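Exopolygalacturonate lyase (PDB 5A29) probably cleaves pectate by beta-elimination, as a manganese-binding lyase of polysaccharide lyase family 2. Local coordinates at residues Val69-Pro74 against His133-Leu138; Ala79-Phe84 against Gly547-Glu552; Asp119-Asp124 against Leu141-Pro146; Ala554-Glu557 against Thr562-Ile565. All blocks are in the same frame, centred on the assembly; numbering follows the deposited sequence.

Contact 1 of 4, residues Val69-Pro74 against His133-Leu138. With MN (manganese (II) ion), chain C.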
loop_
_atom_site.group_PDB
_atom_site.type_symbol
_atom_site.label_atom_id
_atom_site.label_comp_id
_atom_site.label_asym_id
_atom_site.label_seq_id
_atom_site.Cartn_x
_atom_site.Cartn_y
_atom_site.Cartn_z
ATOM N N VAL A 69 -3.984 8.864 20.619
ATOM C CA VAL A 69 -5.186 9.392 19.989
ATOM C C VAL A 69 -6.368 8.454 20.279
ATOM O O VAL A 69 -6.171 7.310 20.711
ATOM C CB VAL A 69 -5.019 9.606 18.485
ATOM C CG1 VAL A 69 -4.007 10.714 18.177
ATOM C CG2 VAL A 69 -4.667 8.258 17.811
ATOM N N GLU A 70 -7.589 8.977 20.082
ATOM C CA GLU A 70 -8.804 8.278 20.476
ATOM C C GLU A 70 -9.813 8.173 19.340
ATOM O O GLU A 70 -10.044 9.125 18.626
ATOM C CB GLU A 70 -9.489 9.081 21.629
ATOM C CG GLU A 70 -8.697 9.013 22.906
ATOM C CD GLU A 70 -9.314 9.862 24.023
ATOM O OE1 GLU A 70 -10.128 10.772 23.746
ATOM O OE2 GLU A 70 -8.987 9.586 25.176
ATOM N N TRP A 71 -10.457 7.015 19.222
ATOM C CA TRP A 71 -11.702 6.960 18.409
ATOM C C TRP A 71 -12.827 7.533 19.275
ATOM O O TRP A 71 -12.913 7.161 20.455
ATOM C CB TRP A 71 -12.060 5.488 18.064
ATOM C CG TRP A 71 -13.132 5.425 16.995
ATOM C CD1 TRP A 71 -14.467 5.299 17.189
ATOM C CD2 TRP A 71 -12.931 5.546 15.564
ATOM N NE1 TRP A 71 -15.135 5.353 15.964
ATOM C CE2 TRP A 71 -14.212 5.481 14.955
ATOM C CE3 TRP A 71 -11.787 5.693 14.745
ATOM C CZ2 TRP A 71 -14.395 5.549 13.580
ATOM C CZ3 TRP A 71 -11.965 5.755 13.350
ATOM C CH2 TRP A 71 -13.258 5.662 12.783
ATOM N N ILE A 72 -13.652 8.407 18.697
ATOM C CA ILE A 72 -14.833 8.919 19.376
ATOM C C ILE A 72 -16.084 8.296 18.753
ATOM O O ILE A 72 -16.384 8.545 17.580
ATOM C CB ILE A 72 -14.924 10.438 19.240
ATOM C CG1 ILE A 72 -13.696 11.064 19.928
ATOM C CG2 ILE A 72 -16.225 10.959 19.905
ATOM C CD1 ILE A 72 -13.554 12.537 19.598
ATOM N N TYR A 73 -16.809 7.508 19.537
ATOM C CA TYR A 73 -18.080 6.929 19.060
ATOM C C TYR A 73 -19.273 7.892 18.993
ATOM O O TYR A 73 -19.240 8.945 19.611
ATOM C CB TYR A 73 -18.454 5.735 19.917
ATOM C CG TYR A 73 -17.522 4.602 19.688
ATOM C CD1 TYR A 73 -17.780 3.664 18.683
ATOM C CD2 TYR A 73 -16.404 4.421 20.492
ATOM C CE1 TYR A 73 -16.963 2.564 18.511
ATOM C CE2 TYR A 73 -15.553 3.334 20.302
ATOM C CZ TYR A 73 -15.838 2.436 19.278
ATOM O OH TYR A 73 -15.042 1.351 19.075
ATOM N N PRO A 74 -20.328 7.537 18.222
ATOM C CA PRO A 74 -21.440 8.488 18.173
ATOM C C PRO A 74 -22.038 8.831 19.581
ATOM O O PRO A 74 -22.518 9.942 19.759
ATOM C CB PRO A 74 -22.458 7.798 17.230
ATOM C CG PRO A 74 -21.596 6.939 16.324
ATOM C CD PRO A 74 -20.505 6.422 17.260
ATOM N N HIS A 133 -11.553 -2.335 10.361
ATOM C CA HIS A 133 -12.846 -2.323 11.123
ATOM C C HIS A 133 -12.670 -3.046 12.424
ATOM O O HIS A 133 -13.670 -3.486 13.028
ATOM C CB HIS A 133 -13.958 -3.053 10.337
ATOM C CG HIS A 133 -14.400 -2.385 9.074
ATOM N ND1 HIS A 133 -14.724 -1.056 8.985
ATOM C CD2 HIS A 133 -14.598 -2.899 7.839
ATOM C CE1 HIS A 133 -15.107 -0.768 7.743
ATOM N NE2 HIS A 133 -15.039 -1.877 7.029
ATOM N N ARG A 134 -11.420 -3.204 12.902
ATOM C CA ARG A 134 -11.231 -3.791 14.226
ATOM C C ARG A 134 -9.917 -3.303 14.866
ATOM O O ARG A 134 -8.875 -3.327 14.227
ATOM C CB ARG A 134 -11.126 -5.334 14.173
ATOM C CG ARG A 134 -11.634 -6.016 15.463
ATOM C CD ARG A 134 -13.166 -5.971 15.444
ATOM N NE ARG A 134 -13.835 -6.225 16.733
ATOM C CZ ARG A 134 -14.027 -7.438 17.205
ATOM N NH1 ARG A 134 -13.512 -8.474 16.546
ATOM N NH2 ARG A 134 -14.691 -7.618 18.348
ATOM N N PHE A 135 -9.930 -3.011 16.168
ATOM C CA PHE A 135 -8.676 -2.675 16.846
ATOM C C PHE A 135 -8.788 -2.974 18.349
ATOM O O PHE A 135 -9.860 -3.335 18.835
ATOM C CB PHE A 135 -8.275 -1.197 16.568
ATOM C CG PHE A 135 -9.204 -0.153 17.167
ATOM C CD1 PHE A 135 -9.029 0.297 18.495
ATOM C CD2 PHE A 135 -10.214 0.417 16.410
ATOM C CE1 PHE A 135 -9.843 1.294 19.052
ATOM C CE2 PHE A 135 -11.059 1.405 16.963
ATOM C CZ PHE A 135 -10.881 1.841 18.283
ATOM N N VAL A 136 -7.693 -2.786 19.079
ATOM C CA VAL A 136 -7.657 -3.061 20.537
ATOM C C VAL A 136 -7.705 -1.724 21.322
ATOM O O VAL A 136 -7.022 -0.764 20.951
ATOM C CB VAL A 136 -6.417 -3.860 20.888
ATOM C CG1 VAL A 136 -6.411 -4.210 22.405
ATOM C CG2 VAL A 136 -6.415 -5.183 20.112
ATOM N N ASN A 137 -8.598 -1.618 22.318
ATOM C CA ASN A 137 -8.621 -0.470 23.241
ATOM C C ASN A 137 -7.297 -0.460 24.034
ATOM O O ASN A 137 -6.995 -1.412 24.780
ATOM C CB ASN A 137 -9.836 -0.559 24.217
ATOM C CG ASN A 137 -10.068 0.746 24.983
ATOM O OD1 ASN A 137 -9.140 1.292 25.595
ATOM N ND2 ASN A 137 -11.272 1.290 24.888
ATOM N N LEU A 138 -6.455 0.583 23.850
ATOM C CA LEU A 138 -5.097 0.545 24.473
ATOM C C LEU A 138 -5.162 0.558 26.050
ATOM O O LEU A 138 -4.303 -0.026 26.756
ATOM C CB LEU A 138 -4.266 1.780 23.993
ATOM C CG LEU A 138 -2.781 1.793 24.411
ATOM C CD1 LEU A 138 -1.909 0.791 23.675
ATOM C CD2 LEU A 138 -2.190 3.192 24.182
HETATM MN MN MN C . -15.147 -2.051 4.917
HETATM O O HOH W 1 -14.089 -0.058 4.769
#

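Contact 2 of 4, residues Ala79-Phe84 against Gly547-Glu552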
loop_
_atom_site.group_PDB
_atom_site.type_symbol
_atom_site.label_atom_id
_atom_site.label_comp_id
_atom_site.label_asym_id
_atom_site.label_seq_id
_atom_site.Cartn_x
_atom_site.Cartn_y
_atom_site.Cartn_z
ATOM N N ALA A 79 -12.332 5.641 22.785
ATOM C CA ALA A 79 -11.452 4.502 22.993
ATOM C C ALA A 79 -10.081 4.821 22.386
ATOM O O ALA A 79 -9.972 5.187 21.220
ATOM C CB ALA A 79 -12.029 3.215 22.409
ATOM N N THR A 80 -9.060 4.674 23.205
ATOM C CA THR A 80 -7.698 4.897 22.750
ATOM C C THR A 80 -7.314 3.779 21.779
ATOM O O THR A 80 -7.423 2.603 22.130
ATOM C CB THR A 80 -6.740 4.877 23.966
ATOM O OG1 THR A 80 -7.149 5.947 24.841
ATOM C CG2 THR A 80 -5.326 5.190 23.497
ATOM N N ILE A 81 -6.767 4.153 20.618
ATOM C CA ILE A 81 -6.590 3.170 19.492
ATOM C C ILE A 81 -5.255 2.465 19.572
ATOM O O ILE A 81 -4.202 3.124 19.611
ATOM C CB ILE A 81 -6.685 3.893 18.125
ATOM C CG1 ILE A 81 -8.045 4.552 18.012
ATOM C CG2 ILE A 81 -6.426 2.875 16.966
ATOM C CD1 ILE A 81 -8.128 5.686 17.029
ATOM N N SER A 82 -5.266 1.135 19.631
ATOM C CA SER A 82 -4.091 0.338 19.260
ATOM C C SER A 82 -4.448 -0.647 18.088
ATOM O O SER A 82 -5.081 -1.690 18.302
ATOM C CB SER A 82 -3.632 -0.451 20.466
ATOM O OG SER A 82 -2.476 -1.228 20.204
ATOM N N ASN A 83 -3.968 -0.353 16.880
ATOM C CA ASN A 83 -4.303 -1.182 15.690
ATOM C C ASN A 83 -2.989 -1.625 15.088
ATOM O O ASN A 83 -2.326 -0.847 14.432
ATOM C CB ASN A 83 -5.127 -0.324 14.719
ATOM C CG ASN A 83 -5.745 -1.163 13.589
ATOM O OD1 ASN A 83 -5.188 -2.173 13.201
ATOM N ND2 ASN A 83 -6.853 -0.733 13.071
ATOM N N PHE A 84 -2.610 -2.879 15.332
ATOM C CA PHE A 84 -1.347 -3.437 14.947
ATOM C C PHE A 84 -1.162 -3.406 13.427
ATOM O O PHE A 84 0.000 -3.315 12.987
ATOM C CB PHE A 84 -1.221 -4.877 15.497
ATOM C CG PHE A 84 0.157 -5.485 15.419
ATOM C CD1 PHE A 84 1.281 -4.844 15.981
ATOM C CD2 PHE A 84 0.342 -6.726 14.823
ATOM C CE1 PHE A 84 2.534 -5.425 15.979
ATOM C CE2 PHE A 84 1.589 -7.315 14.774
ATOM C CZ PHE A 84 2.715 -6.676 15.385
ATOM N N GLY A 547 -2.231 1.740 6.454
ATOM C CA GLY A 547 -3.458 1.317 7.156
ATOM C C GLY A 547 -4.384 2.504 7.399
ATOM O O GLY A 547 -4.058 3.641 7.022
ATOM N N TYR A 548 -5.598 2.219 7.907
ATOM C CA TYR A 548 -6.629 3.243 8.173
ATOM C C TYR A 548 -7.679 2.496 9.044
ATOM O O TYR A 548 -7.585 1.239 9.229
ATOM C CB TYR A 548 -7.304 3.827 6.902
ATOM C CG TYR A 548 -8.029 2.745 6.132
ATOM C CD1 TYR A 548 -7.322 1.946 5.218
ATOM C CD2 TYR A 548 -9.382 2.392 6.436
ATOM C CE1 TYR A 548 -7.927 0.887 4.549
ATOM C CE2 TYR A 548 -9.986 1.294 5.803
ATOM C CZ TYR A 548 -9.256 0.555 4.851
ATOM O OH TYR A 548 -9.849 -0.498 4.150
ATOM N N ILE A 549 -8.598 3.278 9.638
ATOM C CA ILE A 549 -9.714 2.717 10.407
ATOM C C ILE A 549 -10.945 3.411 9.866
ATOM O O ILE A 549 -10.930 4.623 9.650
ATOM C CB ILE A 549 -9.550 2.977 11.940
ATOM C CG1 ILE A 549 -8.185 2.407 12.364
ATOM C CG2 ILE A 549 -10.698 2.331 12.772
ATOM C CD1 ILE A 549 -7.853 2.558 13.846
ATOM N N HIS A 550 -12.009 2.628 9.658
ATOM C CA HIS A 550 -13.200 3.132 9.031
ATOM C C HIS A 550 -14.418 2.729 9.909
ATOM O O HIS A 550 -14.583 1.548 10.235
ATOM C CB HIS A 550 -13.334 2.472 7.667
ATOM C CG HIS A 550 -14.475 2.994 6.861
ATOM N ND1 HIS A 550 -15.168 2.207 5.951
ATOM C CD2 HIS A 550 -15.072 4.208 6.848
ATOM C CE1 HIS A 550 -16.133 2.931 5.408
ATOM N NE2 HIS A 550 -16.094 4.152 5.928
ATOM N N GLY A 551 -15.244 3.699 10.256
ATOM C CA GLY A 551 -16.498 3.410 10.998
ATOM C C GLY A 551 -17.218 4.717 11.250
ATOM O O GLY A 551 -17.086 5.674 10.465
ATOM N N GLU A 552 -17.999 4.768 12.339
ATOM C CA GLU A 552 -18.730 6.008 12.681
ATOM C C GLU A 552 -17.898 6.780 13.722
ATOM O O GLU A 552 -17.550 6.241 14.774
ATOM C CB GLU A 552 -20.144 5.703 13.279
ATOM C CG GLU A 552 -21.127 5.004 12.328
ATOM C CD GLU A 552 -20.985 3.465 12.270
ATOM O OE1 GLU A 552 -20.741 2.775 13.311
ATOM O OE2 GLU A 552 -21.152 2.918 11.147
#

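Contact 3 of 4, residues Asp119-Asp124 against Leu141-Pro146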
loop_
_atom_site.group_PDB
_atom_site.type_symbol
_atom_site.label_atom_id
_atom_site.label_comp_id
_atom_site.label_asym_id
_atom_site.label_seq_id
_atom_site.Cartn_x
_atom_site.Cartn_y
_atom_site.Cartn_z
ATOM N N ASP A 119 0.388 -13.267 21.308
ATOM C CA ASP A 119 -0.106 -14.059 22.460
ATOM C C ASP A 119 -1.518 -13.719 22.871
ATOM O O ASP A 119 -2.190 -14.546 23.484
ATOM C CB ASP A 119 0.837 -13.974 23.693
ATOM C CG ASP A 119 2.153 -14.675 23.446
ATOM O OD1 ASP A 119 2.215 -15.454 22.479
ATOM O OD2 ASP A 119 3.148 -14.440 24.162
ATOM N N ASN A 120 -1.989 -12.522 22.552
ATOM C CA ASN A 120 -3.231 -12.071 23.134
ATOM C C ASN A 120 -4.371 -11.725 22.237
ATOM O O ASN A 120 -5.510 -11.627 22.716
ATOM C CB ASN A 120 -2.954 -10.918 24.091
ATOM C CG ASN A 120 -2.175 -11.386 25.309
ATOM O OD1 ASN A 120 -2.766 -11.978 26.210
ATOM N ND2 ASN A 120 -0.849 -11.276 25.268
ATOM N N PHE A 121 -4.084 -11.355 20.981
ATOM C CA PHE A 121 -5.080 -10.651 20.174
ATOM C C PHE A 121 -5.282 -11.287 18.795
ATOM O O PHE A 121 -5.449 -10.575 17.798
ATOM C CB PHE A 121 -4.751 -9.148 20.063
ATOM C CG PHE A 121 -4.772 -8.467 21.409
ATOM C CD1 PHE A 121 -5.981 -8.236 22.058
ATOM C CD2 PHE A 121 -3.586 -8.201 22.059
ATOM C CE1 PHE A 121 -6.004 -7.679 23.309
ATOM C CE2 PHE A 121 -3.590 -7.643 23.327
ATOM C CZ PHE A 121 -4.800 -7.353 23.938
ATOM N N ILE A 122 -5.224 -12.614 18.776
ATOM C CA ILE A 122 -5.598 -13.412 17.636
ATOM C C ILE A 122 -6.897 -14.169 17.901
ATOM O O ILE A 122 -7.002 -14.885 18.910
ATOM C CB ILE A 122 -4.499 -14.437 17.342
ATOM C CG1 ILE A 122 -3.150 -13.730 17.197
ATOM C CG2 ILE A 122 -4.835 -15.183 16.062
ATOM C CD1 ILE A 122 -2.047 -14.683 16.727
ATOM N N ALA A 123 -7.867 -14.054 17.003
ATOM C CA ALA A 123 -9.096 -14.886 17.065
ATOM C C ALA A 123 -8.803 -16.392 17.069
ATOM O O ALA A 123 -7.707 -16.843 16.627
ATOM C CB ALA A 123 -10.005 -14.541 15.886
ATOM N N ASP A 124 -9.804 -17.201 17.505
ATOM C CA ASP A 124 -9.640 -18.658 17.443
ATOM C C ASP A 124 -9.351 -19.172 16.050
ATOM O O ASP A 124 -8.646 -20.147 15.912
ATOM C CB ASP A 124 -10.849 -19.408 18.009
ATOM C CG ASP A 124 -11.062 -19.135 19.471
ATOM O OD1 ASP A 124 -10.055 -18.846 20.183
ATOM O OD2 ASP A 124 -12.240 -19.167 19.894
ATOM N N LEU A 141 -7.831 -2.966 26.934
ATOM C CA LEU A 141 -7.533 -4.241 26.223
ATOM C C LEU A 141 -8.777 -4.955 25.672
ATOM O O LEU A 141 -8.674 -6.056 25.173
ATOM C CB LEU A 141 -6.671 -5.212 27.018
ATOM C CG LEU A 141 -5.462 -4.603 27.725
ATOM C CD1 LEU A 141 -4.782 -5.733 28.460
ATOM C CD2 LEU A 141 -4.488 -3.918 26.753
ATOM N N GLU A 142 -9.926 -4.298 25.708
ATOM C CA GLU A 142 -11.131 -4.821 25.064
ATOM C C GLU A 142 -10.977 -4.645 23.543
ATOM O O GLU A 142 -10.316 -3.684 23.095
ATOM C CB GLU A 142 -12.321 -4.005 25.543
ATOM C CG GLU A 142 -12.653 -4.255 27.020
ATOM C CD GLU A 142 -13.495 -3.138 27.614
ATOM O OE1 GLU A 142 -13.290 -1.937 27.258
ATOM O OE2 GLU A 142 -14.365 -3.464 28.450
ATOM N N LEU A 143 -11.623 -5.515 22.752
ATOM C CA LEU A 143 -11.753 -5.284 21.301
ATOM C C LEU A 143 -12.676 -4.152 20.993
ATOM O O LEU A 143 -13.689 -3.965 21.701
ATOM C CB LEU A 143 -12.254 -6.539 20.583
ATOM C CG LEU A 143 -11.384 -7.723 20.941
ATOM C CD1 LEU A 143 -11.932 -8.925 20.186
ATOM C CD2 LEU A 143 -9.888 -7.489 20.668
ATOM N N GLU A 144 -12.352 -3.392 19.944
ATOM C CA GLU A 144 -13.216 -2.315 19.516
ATOM C C GLU A 144 -13.663 -2.540 18.089
ATOM O O GLU A 144 -12.892 -3.061 17.287
ATOM C CB GLU A 144 -12.478 -0.950 19.617
ATOM C CG GLU A 144 -12.070 -0.600 21.070
ATOM C CD GLU A 144 -13.267 -0.148 21.910
ATOM O OE1 GLU A 144 -14.311 0.291 21.331
ATOM O OE2 GLU A 144 -13.125 -0.166 23.150
ATOM N N GLY A 145 -14.879 -2.089 17.775
ATOM C CA GLY A 145 -15.477 -2.202 16.430
ATOM C C GLY A 145 -15.948 -0.811 16.070
ATOM O O GLY A 145 -17.036 -0.404 16.474
ATOM N N PRO A 146 -15.124 -0.039 15.340
ATOM C CA PRO A 146 -15.447 1.363 15.012
ATOM C C PRO A 146 -16.727 1.487 14.195
ATOM O O PRO A 146 -17.383 2.559 14.176
ATOM C CB PRO A 146 -14.248 1.819 14.147
ATOM C CG PRO A 146 -13.564 0.538 13.727
ATOM C CD PRO A 146 -13.799 -0.453 14.836
#

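Contact 4 of 4, residues Ala554-Glu557 against Thr562-Ile565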
loop_
_atom_site.group_PDB
_atom_site.type_symbol
_atom_site.label_atom_id
_atom_site.label_comp_id
_atom_site.label_asym_id
_atom_site.label_seq_id
_atom_site.Cartn_x
_atom_site.Cartn_y
_atom_site.Cartn_z
ATOM N N ALA A 554 -17.904 10.087 16.049
ATOM C CA ALA A 554 -18.740 11.210 16.556
ATOM C C ALA A 554 -19.985 11.373 15.687
ATOM O O ALA A 554 -20.718 10.404 15.459
ATOM C CB ALA A 554 -17.969 12.512 16.561
ATOM N N GLY A 555 -20.152 12.572 15.141
ATOM C CA GLY A 555 -21.327 12.925 14.326
ATOM C C GLY A 555 -21.339 12.337 12.921
ATOM O O GLY A 555 -22.329 12.494 12.211
ATOM N N LYS A 556 -20.260 11.643 12.517
ATOM C CA LYS A 556 -20.035 11.372 11.101
ATOM C C LYS A 556 -20.141 9.888 10.822
ATOM O O LYS A 556 -19.390 9.108 11.364
ATOM C CB LYS A 556 -18.666 11.899 10.658
ATOM C CG LYS A 556 -18.655 12.305 9.210
ATOM C CD LYS A 556 -17.362 11.873 8.574
ATOM C CE LYS A 556 -16.881 12.916 7.595
ATOM N NZ LYS A 556 -16.470 14.123 8.367
ATOM N N GLU A 557 -21.072 9.509 9.950
ATOM C CA GLU A 557 -21.352 8.115 9.701
ATOM C C GLU A 557 -20.243 7.382 8.942
ATOM O O GLU A 557 -19.875 6.240 9.258
ATOM C CB GLU A 557 -22.678 7.998 8.952
ATOM C CG GLU A 557 -23.828 7.509 9.815
ATOM C CD GLU A 557 -24.771 6.607 9.027
ATOM O OE1 GLU A 557 -25.268 7.058 7.967
ATOM O OE2 GLU A 557 -24.982 5.433 9.436
ATOM N N THR A 562 -7.854 8.669 9.086
ATOM C CA THR A 562 -7.046 9.462 8.171
ATOM C C THR A 562 -7.474 10.903 8.156
ATOM O O THR A 562 -6.648 11.783 8.147
ATOM C CB THR A 562 -7.229 8.884 6.733
ATOM O OG1 THR A 562 -7.094 7.448 6.841
ATOM C CG2 THR A 562 -6.120 9.349 5.819
ATOM N N ASN A 563 -8.783 11.155 8.141
ATOM C CA ASN A 563 -9.263 12.507 8.136
ATOM C C ASN A 563 -9.621 12.956 9.551
ATOM O O ASN A 563 -9.143 13.988 9.993
ATOM C CB ASN A 563 -10.507 12.602 7.280
ATOM C CG ASN A 563 -10.994 14.016 7.177
ATOM O OD1 ASN A 563 -10.308 14.879 6.615
ATOM N ND2 ASN A 563 -12.161 14.285 7.760
ATOM N N GLU A 564 -10.437 12.171 10.252
ATOM C CA GLU A 564 -11.053 12.613 11.534
ATOM C C GLU A 564 -9.996 12.792 12.616
ATOM O O GLU A 564 -10.220 13.560 13.570
ATOM C CB GLU A 564 -12.107 11.610 12.045
ATOM C CG GLU A 564 -13.282 11.443 11.044
ATOM C CD GLU A 564 -13.822 12.769 10.500
ATOM O OE1 GLU A 564 -14.260 13.622 11.300
ATOM O OE2 GLU A 564 -13.810 12.998 9.280
ATOM N N ILE A 565 -8.898 12.035 12.515
ATOM C CA ILE A 565 -7.770 12.188 13.434
ATOM C C ILE A 565 -6.552 12.893 12.792
ATOM O O ILE A 565 -6.148 13.979 13.227
ATOM C CB ILE A 565 -7.367 10.870 14.081
ATOM C CG1 ILE A 565 -8.553 10.318 14.891
ATOM C CG2 ILE A 565 -6.061 11.013 14.877
ATOM C CD1 ILE A 565 -8.390 8.920 15.444
#

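Contact 1 of 4, residues Val69-Pro74 against His133-Leu138
The ring end of Phe135 meets the root of the Trp71 side chain: Phe135 CZ lies 3.8 Å from Trp71 CB, the closest approach between 69-74 and 133-138. Phe135 holds CG between its backbone N and carbonyl carbon (chi1 67°), which throws the ring out across the sheet toward Trp71. The indole itself turns away from the phenyl ring. With CG anti to the backbone N (chi1 -167°), it leads off toward 552-553, where NE1 donates a hydrogen bond to the carbonyl oxygen of Glu552. An edge of the indole also lies over the Tyr73 ring, Trp71 CD1 standing 3.7 Å above the centre of that face, while Tyr73 OH, weakly hydrogen-bonded to Glu144 OE1, approaches Phe135 CZ loosely at 4.3 Å. Strands 70-72 and 135-137 are not neighbours: strand 78-82 runs between them in the four-stranded antiparallel sheet, so the two aromatic residues reach over it on a shared face, with Ile81 of that strand touching both. Just before Phe135 the chain reaches the metal site. On one side of the imidazole, His133 ND1 is hydrogen-bonded to the carbonyl oxygen of His550, which together with the metal bond probably holds the ring's rotation. His133 NE2 binds manganese at 2.1 Å, alongside Glu154 and His196, and a water lies 2.3 Å from the metal.

Contact 2 of 4, residues Ala79-Phe84 against Gly547-Glu552
Two backbones face each other here at side-chain distance, nearest where the CA atoms of Asn83 and Ile549 stand 8.5 Å apart. The first is strand 78-82 running out into a loop; the second is an irregular, largely extended run that turns a corner at Gly551. Ile549 fills the gap. Its CG1 is anti to the carbonyl carbon and the chain continues fully extended (chi2 -179°), carrying CD1 straight toward Ile81. The two isoleucines meet tip to tip, Ile81 CG2 to Ile549 CD1 at 3.4 Å, tighter than usual for two carbons. Asn83, on the same side of its segment as Ile81, meets Ile549 from the opposite direction and lays its amide nitrogen against the aliphatic chain, ND2 being 3.5 Å from Ile549 CG1. That nitrogen also donates to the carbonyl oxygen of Gly131. Phe135 and Trp71 close around Ile549 to complete a buried apolar core. Tyr548, the residue before Ile549, has its side chain set off on the other side of the backbone, and its OH is hydrogen-bonded to OE2 of the manganese ligand Glu154. The arrangement thus joins sheet to metal centre: one residue packs on the strand while its neighbour belongs to the second shell of the manganese site.

Contact 3 of 4, residues Asp119-Asp124 against Leu141-Pro146
Phe121 presents the edge of its ring to Leu141 and Leu143, packing the end of helix 105-120 against the beta hairpin formed by strands 135-137 and 143-144. Phe121 is the first residue past the helix to leave helical geometry, and with CG anti to its carbonyl carbon (chi1 -62°) the phenyl group swings over to the hairpin. The tight part of the contact lies round this one buried ring. Near the ring plane, Phe121 CE1 stands 3.6 Å from the carbonyl oxygen of Leu141, so that an aromatic C-H edge faces a negatively polarised atom, a pairing that is probably favourable. Beside it, Phe121 CZ touches Leu141 CB at 4.2 Å, the two side chains crossing at about a right angle; Leu141 is itself partly exposed. One face of the ring is taken by its own neighbour, the exposed Asn120, whose CB lies 3.3 Å above the plane and offset toward the rim. Val136 of the hairpin and Tyr116 of the helix also pack on Phe121, and Tyr116 touches Leu141 as well. Toward solvent the contact becomes slack. Here the Glu142 side chain sets off away from the helix end, and its OE1 bonds to Thr140 OG1. Leu143, at this looser rim and partly exposed, touches with the end of one branch, its CD2 methyl lying close to the plane of the phenyl ring, 4.2 Å from Phe121 CD1.

Contact 4 of 4, residues Ala554-Glu557 against Thr562-Ile565
Lys556 and Glu564 form a salt bridge across the surface, linking the start of strand 556-560 to the short helix 561-564 that follows it. Within the second segment, Thr562 faces inward, its side chain packing on Tyr548 rather than on 554-557. Asn563 comes next and turns toward the lysine, but its role is chiefly to hold the acid: ND2 donates to Glu564 OE2 at 2.6 Å, with the acceptor almost in the amide plane. Glu564 then carries the contact. Its side chain bends back at chi2 (-46°), folding the carboxylate to where both nitrogens can reach a single oxygen. Lys556 NZ lies 3.0 Å from Glu564 OE2 and 43° out of the carboxylate plane; Asn563 ND2 arrives on the opposite face, 47° out of it. OE2 is therefore gripped from both faces, which should help fix the rotation of the carboxylate, and the nearby ammonium group probably favours its charged form. Lys556 arrives over a bent chain that also brings its CE to 3.5 Å from Glu564 OE2. Ile565 ends the segment by turning into the interior against Val69 and Phe553, while its carbonyl oxygen accepts from Asn514 ND2. Away from the manganese and tartrate sites, this is a strand-to-helix junction closed on its outer side by a salt bridge between residues eight apart in sequence.

Overall arrangement
Contacts 1 and 2 share one core, their centres about 5 Å apart, because strand 78-82 of contact 2 pairs with both strands of contact 1: Trp71 N lies 2.8 Å from Ala79 O, and Leu138 N is 2.8 Å from Thr80 O. Contact 3, its centre about 12 Å from each of theirs, adds the edge strand 143-144, at the far end of the sheet from 70-72; Glu552 N of contact 2 approaches its Pro146 O at 2.9 Å. Contact 4 lies beyond contacts 1 and 2, its centre about 22 Å from that of contact 3, and Ile565 CD1 is 3.6 Å from Ile81 CD1. Contact 1 supplies a manganese ligand directly; in contact 2 the Tyr548 side chain comes within about 6 Å of both the metal and a bound tartrate.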